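Aldehyde dehydrogenase (Listeria monocytogenes, PDB 3K9D) probably oxidises aldehyde or oxo groups with NAD or NADP as the electron acceptor, as other members of its family do. Local coordinates at residues 40-45 / 159-164; 53-58 / 65-70; 114-117 / 123-126; 196-201 / 417-422; 240-245 / 252-257. All coordinates share one frame; numbering follows the deposited sequence.

From the N terminus, the first loop opens at residues 40-45 and closes only at 159-164, bringing helix 33-49 against helix 148-164 (contact 1). Within that span lie two short-range closures in series: contact 2, which packs helix 51-62 against the start of helix 67-85, and contact 3, which seats helix 121-134 on the end of strand 102-116. A second long loop runs from 196-201 to 417-422 (contact 4) and encloses contact 5, which joins helix 232-243 to the approach to strand 256-260. No two loops cross. Contacts 3 and 4 meet at neighbouring strands of one sheet, and contact 2 touches both contact 3 and contact 5.

Contact 1 of 5, residues 40-45 / 159-164; sequences VKAIAD and SEAAEK
I43 and A42 of helix 33-49 meet A162 and A161 of helix 148-164 in an antiparallel helix pair on the flank of the domain with the mixed sheet, helix 148-164 being the connection between the parallel strands 138-143 and 172-174. The short segments run at 148° to each other with their axes 7.9 Å apart, a close spacing that fits the three alanines at the interface. Among the touching residues, I43 alone is longer than alanine. Its CB stands 5.2 Å from CB of A162; one bond further, CG1 comes down to 3.8 Å from that same methyl, and CD1 remains close to it at 4.0 Å. Because CG1 lies beside the backbone N (chi1 -67°) and CD1 continues in a nearly extended line from it, two successive carbons of one branch touch one methyl group. I43 also packs on T129 and L130 of helix 121-134, which places the residue at a three-helix junction. Next to it the contact changes character. The methyls of A42 and A161 point across the gap but are still 4.4 Å apart, CB to CB, and each lies closer to the main chain facing it. No hydrogen bond links the segments. The two approaches are reciprocal: A42 CB lies 3.5 Å from A161 O, and A161 CB lies 3.5 Å from A42 O.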
# COMPACT_ATOMS: atom_id res chain seq x y z
N VAL A 40 -10.32 -10.05 -20.45
CA VAL A 40 -10.29 -10.81 -19.19
C VAL A 40 -10.94 -12.21 -19.36
O VAL A 40 -10.35 -13.22 -18.96
CB VAL A 40 -11.01 -10.00 -18.07
CG1 VAL A 40 -11.40 -10.88 -16.86
CG2 VAL A 40 -10.14 -8.83 -17.61
N LYS A 41 -12.12 -12.24 -19.98
CA LYS A 41 -12.84 -13.49 -20.26
C LYS A 41 -12.06 -14.41 -21.20
O LYS A 41 -12.04 -15.63 -21.01
CB LYS A 41 -14.25 -13.16 -20.80
CG LYS A 41 -14.96 -14.23 -21.65
CD LYS A 41 -15.75 -15.23 -20.82
CE LYS A 41 -17.05 -15.61 -21.52
NZ LYS A 41 -16.84 -16.39 -22.78
N ALA A 42 -11.39 -13.82 -22.19
CA ALA A 42 -10.55 -14.58 -23.13
C ALA A 42 -9.33 -15.21 -22.44
O ALA A 42 -8.91 -16.31 -22.80
CB ALA A 42 -10.11 -13.71 -24.26
N ILE A 43 -8.77 -14.49 -21.46
CA ILE A 43 -7.64 -14.98 -20.66
C ILE A 43 -8.09 -16.15 -19.79
O ILE A 43 -7.42 -17.20 -19.71
CB ILE A 43 -7.01 -13.83 -19.79
CG1 ILE A 43 -6.36 -12.79 -20.70
CG2 ILE A 43 -6.00 -14.37 -18.79
CD1 ILE A 43 -6.08 -11.40 -20.04
N ALA A 44 -9.25 -15.97 -19.16
CA ALA A 44 -9.83 -16.98 -18.29
C ALA A 44 -10.15 -18.25 -19.07
O ALA A 44 -9.86 -19.36 -18.60
CB ALA A 44 -11.08 -16.45 -17.61
N ASP A 45 -10.72 -18.10 -20.24
CA ASP A 45 -11.04 -19.22 -21.09
C ASP A 45 -9.80 -19.95 -21.53
O ASP A 45 -9.75 -21.14 -21.40
CB ASP A 45 -11.89 -18.82 -22.26
CG ASP A 45 -13.27 -18.51 -21.88
OD1 ASP A 45 -13.69 -18.83 -20.80
OD2 ASP A 45 -13.96 -17.92 -22.69
N SER A 159 -1.77 -14.82 -23.55
CA SER A 159 -1.38 -13.61 -24.27
C SER A 159 -2.02 -13.60 -25.65
O SER A 159 -2.59 -12.60 -26.06
CB SER A 159 0.14 -13.58 -24.43
OG SER A 159 0.65 -12.26 -24.42
N GLU A 160 -1.92 -14.72 -26.36
CA GLU A 160 -2.51 -14.87 -27.67
C GLU A 160 -4.03 -14.75 -27.65
O GLU A 160 -4.60 -14.15 -28.55
CB GLU A 160 -2.06 -16.19 -28.31
CG GLU A 160 -0.62 -16.17 -28.81
CD GLU A 160 -0.11 -17.55 -29.23
OE1 GLU A 160 1.13 -17.69 -29.36
OE2 GLU A 160 -0.93 -18.48 -29.42
N ALA A 161 -4.68 -15.30 -26.62
CA ALA A 161 -6.15 -15.23 -26.52
C ALA A 161 -6.58 -13.82 -26.15
O ALA A 161 -7.59 -13.32 -26.66
CB ALA A 161 -6.66 -16.19 -25.50
N ALA A 162 -5.82 -13.18 -25.27
CA ALA A 162 -6.01 -11.76 -24.94
C ALA A 162 -5.91 -10.89 -26.20
O ALA A 162 -6.80 -10.11 -26.48
CB ALA A 162 -5.00 -11.31 -23.91
N GLU A 163 -4.83 -11.07 -26.96
CA GLU A 163 -4.60 -10.30 -28.19
C GLU A 163 -5.66 -10.51 -29.26
O GLU A 163 -6.03 -9.56 -29.96
CB GLU A 163 -3.20 -10.56 -28.75
CG GLU A 163 -2.10 -9.91 -27.90
CD GLU A 163 -0.74 -10.55 -28.09
OE1 GLU A 163 -0.50 -11.14 -29.16
OE2 GLU A 163 0.10 -10.46 -27.18
N LYS A 164 -6.16 -11.75 -29.36
CA LYS A 164 -7.27 -12.10 -30.24
C LYS A 164 -8.58 -11.41 -29.81
O LYS A 164 -9.43 -11.08 -30.64
CB LYS A 164 -7.43 -13.64 -30.30
CG LYS A 164 -8.45 -14.15 -31.29
CD LYS A 164 -8.31 -15.64 -31.55
CE LYS A 164 -9.23 -16.07 -32.69
NZ LYS A 164 -8.96 -17.46 -33.18

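Contact 2 of 5, residues 53-58 / 65-70; sequences KLAKMA and GIWQDK
The backbones come nearest at A55 and K70, whose CA atoms are 5.0 Å apart, and again at K56 and W67, with CA atoms 5.8 Å apart. K56 lays its aliphatic chain over one face of the W67 indole, the two side chains crossing at about a right angle. CB rests on the pyrrole side, 3.6 Å from W67 NE1, and the bend at chi2 (44°) carries the chain on across the benzene ring. There K56 CD makes a CH-pi contact, 3.7 Å from the ring centroid and 15° off the normal. A55 approaches the same indole differently, its CB at the edge, 3.7 Å from W67 CD1. The ring's N-H is tied to the carbonyl of E52, which fixes the rotation of the indole. These are two consecutive helices joined by a short turn, helix 51-62 leading into helix 67-85, with I66 at the N-cap position of the second. Deeper in, K70 runs along the first helix with its carbon chain. Its CB sits 3.6 Å from A55 CB, and its CE reaches A58 CB at 3.9 Å, while the ammonium group beyond forms a salt bridge with D246.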
# COMPACT_ATOMS: atom_id res chain seq x y z
N LYS A 53 -2.53 -29.29 -19.69
CA LYS A 53 -1.25 -28.97 -20.31
C LYS A 53 -0.26 -28.27 -19.39
O LYS A 53 0.89 -28.70 -19.27
CB LYS A 53 -1.47 -28.10 -21.57
CG LYS A 53 -0.17 -27.65 -22.21
CD LYS A 53 -0.35 -27.13 -23.61
CE LYS A 53 1.00 -27.06 -24.30
NZ LYS A 53 0.94 -26.25 -25.55
N LEU A 54 -0.72 -27.21 -18.74
CA LEU A 54 0.11 -26.36 -17.90
C LEU A 54 0.45 -27.01 -16.57
O LEU A 54 1.60 -26.93 -16.12
CB LEU A 54 -0.56 -25.00 -17.70
CG LEU A 54 -0.73 -24.21 -19.00
CD1 LEU A 54 -1.57 -22.97 -18.74
CD2 LEU A 54 0.65 -23.87 -19.62
N ALA A 55 -0.54 -27.67 -15.95
CA ALA A 55 -0.32 -28.49 -14.74
C ALA A 55 0.75 -29.55 -14.96
O ALA A 55 1.65 -29.69 -14.13
CB ALA A 55 -1.61 -29.15 -14.29
N LYS A 56 0.67 -30.29 -16.07
CA LYS A 56 1.68 -31.32 -16.40
C LYS A 56 3.07 -30.73 -16.65
O LYS A 56 4.05 -31.27 -16.15
CB LYS A 56 1.26 -32.21 -17.57
CG LYS A 56 2.11 -33.50 -17.75
CD LYS A 56 2.38 -34.23 -16.42
CE LYS A 56 2.92 -35.62 -16.65
NZ LYS A 56 3.95 -36.01 -15.66
N MET A 57 3.15 -29.63 -17.40
CA MET A 57 4.42 -28.90 -17.61
C MET A 57 5.08 -28.53 -16.27
O MET A 57 6.26 -28.85 -16.05
CB MET A 57 4.23 -27.65 -18.49
CG MET A 57 4.01 -27.94 -19.97
SD MET A 57 3.92 -26.49 -21.06
CE MET A 57 5.67 -26.25 -21.40
N ALA A 58 4.32 -27.92 -15.38
CA ALA A 58 4.83 -27.45 -14.08
C ALA A 58 5.27 -28.62 -13.20
O ALA A 58 6.30 -28.53 -12.51
CB ALA A 58 3.79 -26.60 -13.37
N GLY A 65 4.73 -31.46 -6.47
CA GLY A 65 3.30 -31.63 -6.44
C GLY A 65 2.69 -32.83 -7.12
O GLY A 65 3.37 -33.81 -7.43
N ILE A 66 1.38 -32.73 -7.33
CA ILE A 66 0.56 -33.80 -7.89
C ILE A 66 -0.12 -33.21 -9.14
O ILE A 66 -0.74 -32.14 -9.07
CB ILE A 66 -0.48 -34.30 -6.86
CG1 ILE A 66 0.23 -34.91 -5.65
CG2 ILE A 66 -1.44 -35.32 -7.48
CD1 ILE A 66 -0.66 -35.09 -4.42
N TRP A 67 0.02 -33.89 -10.27
CA TRP A 67 -0.61 -33.44 -11.52
C TRP A 67 -2.08 -33.04 -11.32
O TRP A 67 -2.43 -31.89 -11.57
CB TRP A 67 -0.44 -34.48 -12.63
CG TRP A 67 -0.94 -34.08 -14.03
CD1 TRP A 67 -1.42 -32.86 -14.43
CD2 TRP A 67 -0.96 -34.92 -15.18
NE1 TRP A 67 -1.76 -32.90 -15.76
CE2 TRP A 67 -1.49 -34.15 -16.25
CE3 TRP A 67 -0.60 -36.25 -15.43
CZ2 TRP A 67 -1.65 -34.67 -17.54
CZ3 TRP A 67 -0.76 -36.76 -16.70
CH2 TRP A 67 -1.28 -35.97 -17.74
N GLN A 68 -2.90 -33.97 -10.82
CA GLN A 68 -4.33 -33.73 -10.53
C GLN A 68 -4.59 -32.42 -9.75
O GLN A 68 -5.44 -31.63 -10.14
CB GLN A 68 -4.92 -34.92 -9.76
CG GLN A 68 -6.47 -34.87 -9.61
CD GLN A 68 -7.06 -36.09 -8.89
OE1 GLN A 68 -6.40 -37.12 -8.71
NE2 GLN A 68 -8.32 -35.97 -8.48
N ASP A 69 -3.84 -32.22 -8.67
CA ASP A 69 -3.98 -31.05 -7.81
C ASP A 69 -3.64 -29.72 -8.49
O ASP A 69 -4.32 -28.71 -8.26
CB ASP A 69 -3.19 -31.23 -6.51
CG ASP A 69 -3.80 -32.32 -5.59
OD1 ASP A 69 -4.94 -32.78 -5.83
OD2 ASP A 69 -3.14 -32.69 -4.61
N LYS A 70 -2.60 -29.72 -9.32
CA LYS A 70 -2.22 -28.54 -10.12
C LYS A 70 -3.26 -28.18 -11.20
O LYS A 70 -3.35 -27.01 -11.59
CB LYS A 70 -0.85 -28.75 -10.78
CG LYS A 70 0.34 -28.28 -9.97
CD LYS A 70 1.57 -29.12 -10.27
CE LYS A 70 2.86 -28.33 -10.05
NZ LYS A 70 2.88 -27.62 -8.71

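Contact 3 of 5, residues 114-117 / 123-126; sequences GLIP and STVI
I116 faces T124 and V125 where strand 102-116 gives way, through a short loop, to helix 121-134. Apolar packing makes up the whole of the direct contact. Three carbons of I116 gather round one methyl of V125: CG1 lies 3.8 Å from V125 CG2, CD1 is 3.9 Å from V125 CG2, and CG2 is slightly further at 4.1 Å from V125 CG2. These two side chains cross at about a right angle, so the methyl abuts the body of the isoleucine. T124 is met otherwise. It slides past I116 in the opposite direction, and its CG2 touches the isoleucine's end, CD1, at 3.7 Å. The P117 ring adds a looser touch, its CD being 4.3 Å from T124 CG2.

Hydrogen bonding connects each segment to other parts of the chain and not to the facing one. On the strand, I116 pairs through its backbone with S142 and L115 with L196. On the helix, T124 splits its branches by chemistry: with chi1 at -55°, CG2 is set opposite the backbone N and meets I116, while OG1 lies beside that N and hydrogen-bonds to N120 O one turn back. I151 and F141 also pack on both I116 and V125.

This is the first half of a beta-alpha-beta unit, strand 102-116, helix 121-134, strand 138-143, of the kind that builds Rossmann-like domains. With the T124 hydroxyl bonded to N120 O, just before the helix starts, the side-chain contacts to I116 and P117 are made by carbon, and the join between sheet and helix depends on shape and burial.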
# COMPACT_ATOMS: atom_id res chain seq x y z
N GLY A 114 5.12 -8.90 -11.80
CA GLY A 114 4.68 -10.12 -11.14
C GLY A 114 5.83 -11.09 -10.92
O GLY A 114 6.41 -11.60 -11.86
N LEU A 115 6.15 -11.33 -9.65
CA LEU A 115 7.13 -12.35 -9.30
C LEU A 115 6.39 -13.67 -9.14
O LEU A 115 5.46 -13.76 -8.33
CB LEU A 115 7.87 -11.98 -7.99
CG LEU A 115 8.49 -10.57 -7.89
CD1 LEU A 115 9.39 -10.43 -6.67
CD2 LEU A 115 9.27 -10.22 -9.12
N ILE A 116 6.82 -14.68 -9.90
CA ILE A 116 6.17 -16.01 -9.92
C ILE A 116 7.03 -17.11 -9.27
O ILE A 116 8.12 -17.40 -9.76
CB ILE A 116 5.86 -16.47 -11.37
CG1 ILE A 116 5.07 -15.40 -12.12
CG2 ILE A 116 5.15 -17.82 -11.39
CD1 ILE A 116 3.75 -15.05 -11.46
N PRO A 117 6.53 -17.74 -8.19
CA PRO A 117 7.29 -18.80 -7.53
C PRO A 117 7.17 -20.14 -8.29
O PRO A 117 6.20 -20.34 -9.03
CB PRO A 117 6.63 -18.90 -6.16
CG PRO A 117 5.17 -18.58 -6.44
CD PRO A 117 5.21 -17.53 -7.55
N SER A 123 -0.69 -21.38 -12.25
CA SER A 123 -1.87 -20.84 -11.58
C SER A 123 -1.68 -19.38 -11.14
O SER A 123 -2.60 -18.56 -11.22
CB SER A 123 -2.29 -21.72 -10.39
OG SER A 123 -1.21 -21.94 -9.49
N THR A 124 -0.48 -19.05 -10.70
CA THR A 124 -0.18 -17.67 -10.27
C THR A 124 -0.16 -16.70 -11.47
O THR A 124 -0.71 -15.59 -11.38
CB THR A 124 1.13 -17.57 -9.42
OG1 THR A 124 1.05 -18.47 -8.30
CG2 THR A 124 1.33 -16.17 -8.88
N VAL A 125 0.45 -17.12 -12.58
CA VAL A 125 0.45 -16.33 -13.81
C VAL A 125 -0.96 -16.02 -14.29
O VAL A 125 -1.30 -14.86 -14.55
CB VAL A 125 1.26 -16.99 -14.95
CG1 VAL A 125 1.02 -16.27 -16.30
CG2 VAL A 125 2.74 -16.99 -14.64
N ILE A 126 -1.80 -17.04 -14.37
CA ILE A 126 -3.18 -16.89 -14.87
C ILE A 126 -3.91 -15.86 -14.02
O ILE A 126 -4.48 -14.92 -14.56
CB ILE A 126 -3.95 -18.24 -14.90
CG1 ILE A 126 -3.43 -19.11 -16.05
CG2 ILE A 126 -5.45 -18.02 -15.07
CD1 ILE A 126 -3.74 -20.63 -15.91

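Contact 4 of 5, residues 196-201 / 417-422; sequences LATGGS and ALTLGC
The end of strand 192-197 and the irregular segment 417-422 come nearest at T198 and T419, whose CA atoms are 6.5 Å apart; no backbone hydrogen bond passes between the segments. Both threonines direct their CB atoms across the gap, and their side chains meet at an oblique angle through the hydroxyls. T198 OG1 and T419 OG1 are 2.9 Å apart and hydrogen-bonded, although either could be the donor. In each residue the hydroxyl lies beside its own backbone N (chi1 -50° in T198, -65° in T419), which turns the oxygens to one another. CG2 of T419 also lies near, 3.9 Å from T198 OG1. T198 CG2, for its part, comes within 4.3 Å of L418 O.

T198 follows the parallel strand 192-197 and leads to G200, the N-cap residue of helix 201-207, a strand-to-helix turn of the kind that adjoins the cofactor site in Rossmann-like domains. K128 of helix 121-134 also hydrogen-bonds to T198 OG1 through its NZ. Two polar partners grip this oxygen, and the link from segment 417-422 to the end of strand 192-197 rests on one directional hydroxyl bond in largely buried surroundings.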
# COMPACT_ATOMS: atom_id res chain seq x y z
N LEU A 196 4.04 -7.14 -7.47
CA LEU A 196 3.41 -8.28 -6.78
C LEU A 196 4.49 -9.30 -6.44
O LEU A 196 4.99 -10.03 -7.30
CB LEU A 196 2.30 -8.92 -7.61
CG LEU A 196 1.10 -8.02 -7.92
CD1 LEU A 196 0.12 -8.70 -8.88
CD2 LEU A 196 0.42 -7.64 -6.63
N ALA A 197 4.84 -9.31 -5.17
CA ALA A 197 6.03 -10.00 -4.70
C ALA A 197 5.65 -11.33 -4.07
O ALA A 197 5.50 -11.43 -2.85
CB ALA A 197 6.78 -9.11 -3.69
N THR A 198 5.47 -12.34 -4.91
CA THR A 198 5.16 -13.70 -4.44
C THR A 198 6.44 -14.56 -4.46
O THR A 198 7.00 -14.85 -5.52
CB THR A 198 4.04 -14.35 -5.27
OG1 THR A 198 2.93 -13.44 -5.36
CG2 THR A 198 3.56 -15.65 -4.62
N GLY A 199 6.91 -14.92 -3.27
CA GLY A 199 8.11 -15.74 -3.13
C GLY A 199 8.69 -15.66 -1.73
O GLY A 199 8.01 -15.27 -0.79
N GLY A 200 9.97 -16.03 -1.62
CA GLY A 200 10.68 -16.11 -0.33
C GLY A 200 10.93 -14.79 0.38
O GLY A 200 10.73 -13.72 -0.20
N SER A 201 11.37 -14.88 1.64
CA SER A 201 11.55 -13.71 2.52
C SER A 201 12.58 -12.69 2.04
O SER A 201 12.42 -11.49 2.27
CB SER A 201 11.90 -14.17 3.94
OG SER A 201 13.11 -14.92 3.93
N ALA A 417 -7.68 -15.74 -4.50
CA ALA A 417 -6.35 -15.20 -4.78
C ALA A 417 -5.23 -16.18 -4.50
O ALA A 417 -5.32 -17.04 -3.62
CB ALA A 417 -6.11 -13.90 -3.98
N LEU A 418 -4.14 -16.00 -5.24
CA LEU A 418 -2.93 -16.76 -4.99
C LEU A 418 -1.80 -15.86 -4.48
O LEU A 418 -0.69 -16.34 -4.24
CB LEU A 418 -2.55 -17.57 -6.23
CG LEU A 418 -3.54 -18.70 -6.54
CD1 LEU A 418 -3.42 -19.13 -7.99
CD2 LEU A 418 -3.38 -19.90 -5.62
N THR A 419 -2.10 -14.57 -4.32
CA THR A 419 -1.24 -13.63 -3.59
C THR A 419 -1.94 -13.20 -2.30
O THR A 419 -2.91 -12.44 -2.31
CB THR A 419 -0.78 -12.43 -4.46
OG1 THR A 419 0.05 -12.93 -5.51
CG2 THR A 419 0.02 -11.39 -3.65
N LEU A 420 -1.44 -13.74 -1.20
CA LEU A 420 -2.06 -13.60 0.09
C LEU A 420 -1.19 -12.66 0.91
O LEU A 420 -0.11 -13.04 1.36
CB LEU A 420 -2.19 -15.00 0.75
CG LEU A 420 -2.83 -16.12 -0.10
CD1 LEU A 420 -3.01 -17.42 0.70
CD2 LEU A 420 -4.17 -15.71 -0.65
N GLY A 421 -1.63 -11.41 1.06
CA GLY A 421 -0.82 -10.42 1.78
C GLY A 421 -0.74 -10.74 3.25
O GLY A 421 -1.71 -11.26 3.82
N CYS A 422 0.42 -10.48 3.87
CA CYS A 422 0.60 -10.70 5.30
C CYS A 422 0.39 -9.44 6.14
O CYS A 422 0.41 -9.50 7.38
CB CYS A 422 1.96 -11.35 5.60
SG CYS A 422 3.42 -10.50 4.96

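Contact 5 of 5, residues 240-245 / 252-257; sequences LDSKTF and ASEQSV
K243 and S242, at the end of helix 232-243, supply the donors that bind this helix to the segment S253-Q255. K243 NZ gives a hydrogen bond to E254 O at 2.9 Å, with a C=O...N angle of 162°, close to the line of the carbonyl bond. The same ammonium group donates to a water at 2.8 Å from NZ, and that water in turn donates to S253 OG, also at 2.8 Å. S253 OG has a further partner in I250 O. Q255 NE2 lies 3.1 Å from K243 NZ, but both are donors and no bond joins them; the amide donates to K342 O, to which K243 NZ makes a weak bond as well. The bend of K243 at chi2 (59°) carries its tip to E254 O and the water.

S242 OG donates to E254 OE1, although the modelled 2.4 Å between them is too short to be taken literally. The backbone N of A404 bonds to the same OG and that of G403 to E254 OE2, so OE2 is satisfied and OE1 rests on that doubtful contact. L240 O accepts from T244 N and, at 2.7 Å, from T244 OG1, which arrive from opposite faces of the carbonyl plane. The segments belong to the beta-alpha-beta unit 223-226, 232-243, 256-260 of the parallel sheet; in aldehyde dehydrogenases the helix-to-strand connection of this unit typically carries the nucleophilic cysteine.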
# COMPACT_ATOMS: atom_id res chain seq x y z
N LEU A 240 -6.12 -32.93 6.32
CA LEU A 240 -5.53 -33.83 5.33
C LEU A 240 -5.79 -33.36 3.90
O LEU A 240 -4.88 -33.42 3.09
CB LEU A 240 -5.98 -35.28 5.53
CG LEU A 240 -5.59 -35.89 6.88
CD1 LEU A 240 -6.09 -37.32 6.95
CD2 LEU A 240 -4.08 -35.84 7.09
N ASP A 241 -7.00 -32.87 3.62
CA ASP A 241 -7.37 -32.35 2.28
C ASP A 241 -6.43 -31.25 1.83
O ASP A 241 -6.02 -31.19 0.67
CB ASP A 241 -8.81 -31.79 2.25
CG ASP A 241 -9.88 -32.87 2.12
OD1 ASP A 241 -9.55 -34.04 1.83
OD2 ASP A 241 -11.07 -32.55 2.33
N SER A 242 -6.10 -30.37 2.78
CA SER A 242 -5.22 -29.22 2.54
C SER A 242 -3.74 -29.56 2.57
O SER A 242 -2.98 -29.20 1.67
CB SER A 242 -5.56 -28.12 3.56
OG SER A 242 -4.43 -27.37 3.94
N LYS A 243 -3.33 -30.29 3.60
CA LYS A 243 -1.92 -30.55 3.83
C LYS A 243 -1.29 -31.48 2.78
O LYS A 243 -0.11 -31.33 2.46
CB LYS A 243 -1.70 -31.04 5.28
CG LYS A 243 -0.27 -31.19 5.71
CD LYS A 243 0.44 -29.87 5.58
CE LYS A 243 1.84 -30.02 6.01
NZ LYS A 243 2.65 -28.77 5.91
N THR A 244 -2.10 -32.40 2.23
CA THR A 244 -1.64 -33.27 1.14
C THR A 244 -1.87 -32.70 -0.26
O THR A 244 -1.35 -33.24 -1.23
CB THR A 244 -2.33 -34.66 1.19
OG1 THR A 244 -3.73 -34.50 0.95
CG2 THR A 244 -2.14 -35.33 2.54
N PHE A 245 -2.65 -31.62 -0.37
CA PHE A 245 -2.94 -30.98 -1.65
C PHE A 245 -1.68 -30.46 -2.34
O PHE A 245 -1.03 -29.55 -1.84
CB PHE A 245 -3.96 -29.84 -1.49
CG PHE A 245 -4.53 -29.36 -2.80
CD1 PHE A 245 -5.53 -30.08 -3.44
CD2 PHE A 245 -4.07 -28.20 -3.38
CE1 PHE A 245 -6.06 -29.65 -4.64
CE2 PHE A 245 -4.59 -27.76 -4.60
CZ PHE A 245 -5.59 -28.49 -5.21
N ALA A 252 -0.99 -21.31 2.60
CA ALA A 252 -2.09 -21.25 3.57
C ALA A 252 -2.43 -22.63 4.21
O ALA A 252 -3.27 -22.72 5.12
CB ALA A 252 -3.31 -20.61 2.94
N SER A 253 -1.73 -23.67 3.78
CA SER A 253 -1.86 -25.00 4.37
C SER A 253 -1.24 -25.05 5.77
O SER A 253 -0.34 -24.25 6.10
CB SER A 253 -1.28 -26.07 3.44
OG SER A 253 0.13 -26.02 3.37
N GLU A 254 -1.74 -25.98 6.58
CA GLU A 254 -1.40 -26.17 7.99
C GLU A 254 0.06 -26.55 8.18
O GLU A 254 0.62 -27.23 7.34
CB GLU A 254 -2.28 -27.29 8.59
CG GLU A 254 -3.79 -27.08 8.51
CD GLU A 254 -4.45 -27.38 7.15
OE1 GLU A 254 -3.76 -27.75 6.18
OE2 GLU A 254 -5.68 -27.23 7.05
N GLN A 255 0.67 -26.15 9.30
CA GLN A 255 2.05 -26.53 9.58
C GLN A 255 2.20 -27.26 10.93
O GLN A 255 3.18 -27.97 11.18
CB GLN A 255 2.97 -25.31 9.49
CG GLN A 255 3.15 -24.80 8.07
CD GLN A 255 3.90 -25.78 7.19
OE1 GLN A 255 4.73 -26.55 7.67
NE2 GLN A 255 3.61 -25.77 5.88
N SER A 256 1.20 -27.08 11.77
CA SER A 256 1.11 -27.78 13.04
C SER A 256 -0.35 -28.09 13.36
O SER A 256 -1.26 -27.43 12.83
CB SER A 256 1.78 -27.00 14.18
OG SER A 256 1.17 -25.74 14.41
N VAL A 257 -0.54 -29.12 14.19
CA VAL A 257 -1.82 -29.39 14.82
C VAL A 257 -1.68 -29.12 16.32
O VAL A 257 -0.74 -29.58 16.96
CB VAL A 257 -2.34 -30.85 14.55
CG1 VAL A 257 -3.72 -31.04 15.17
CG2 VAL A 257 -2.41 -31.15 13.05
O HOH W 1 2.56 -27.30 3.55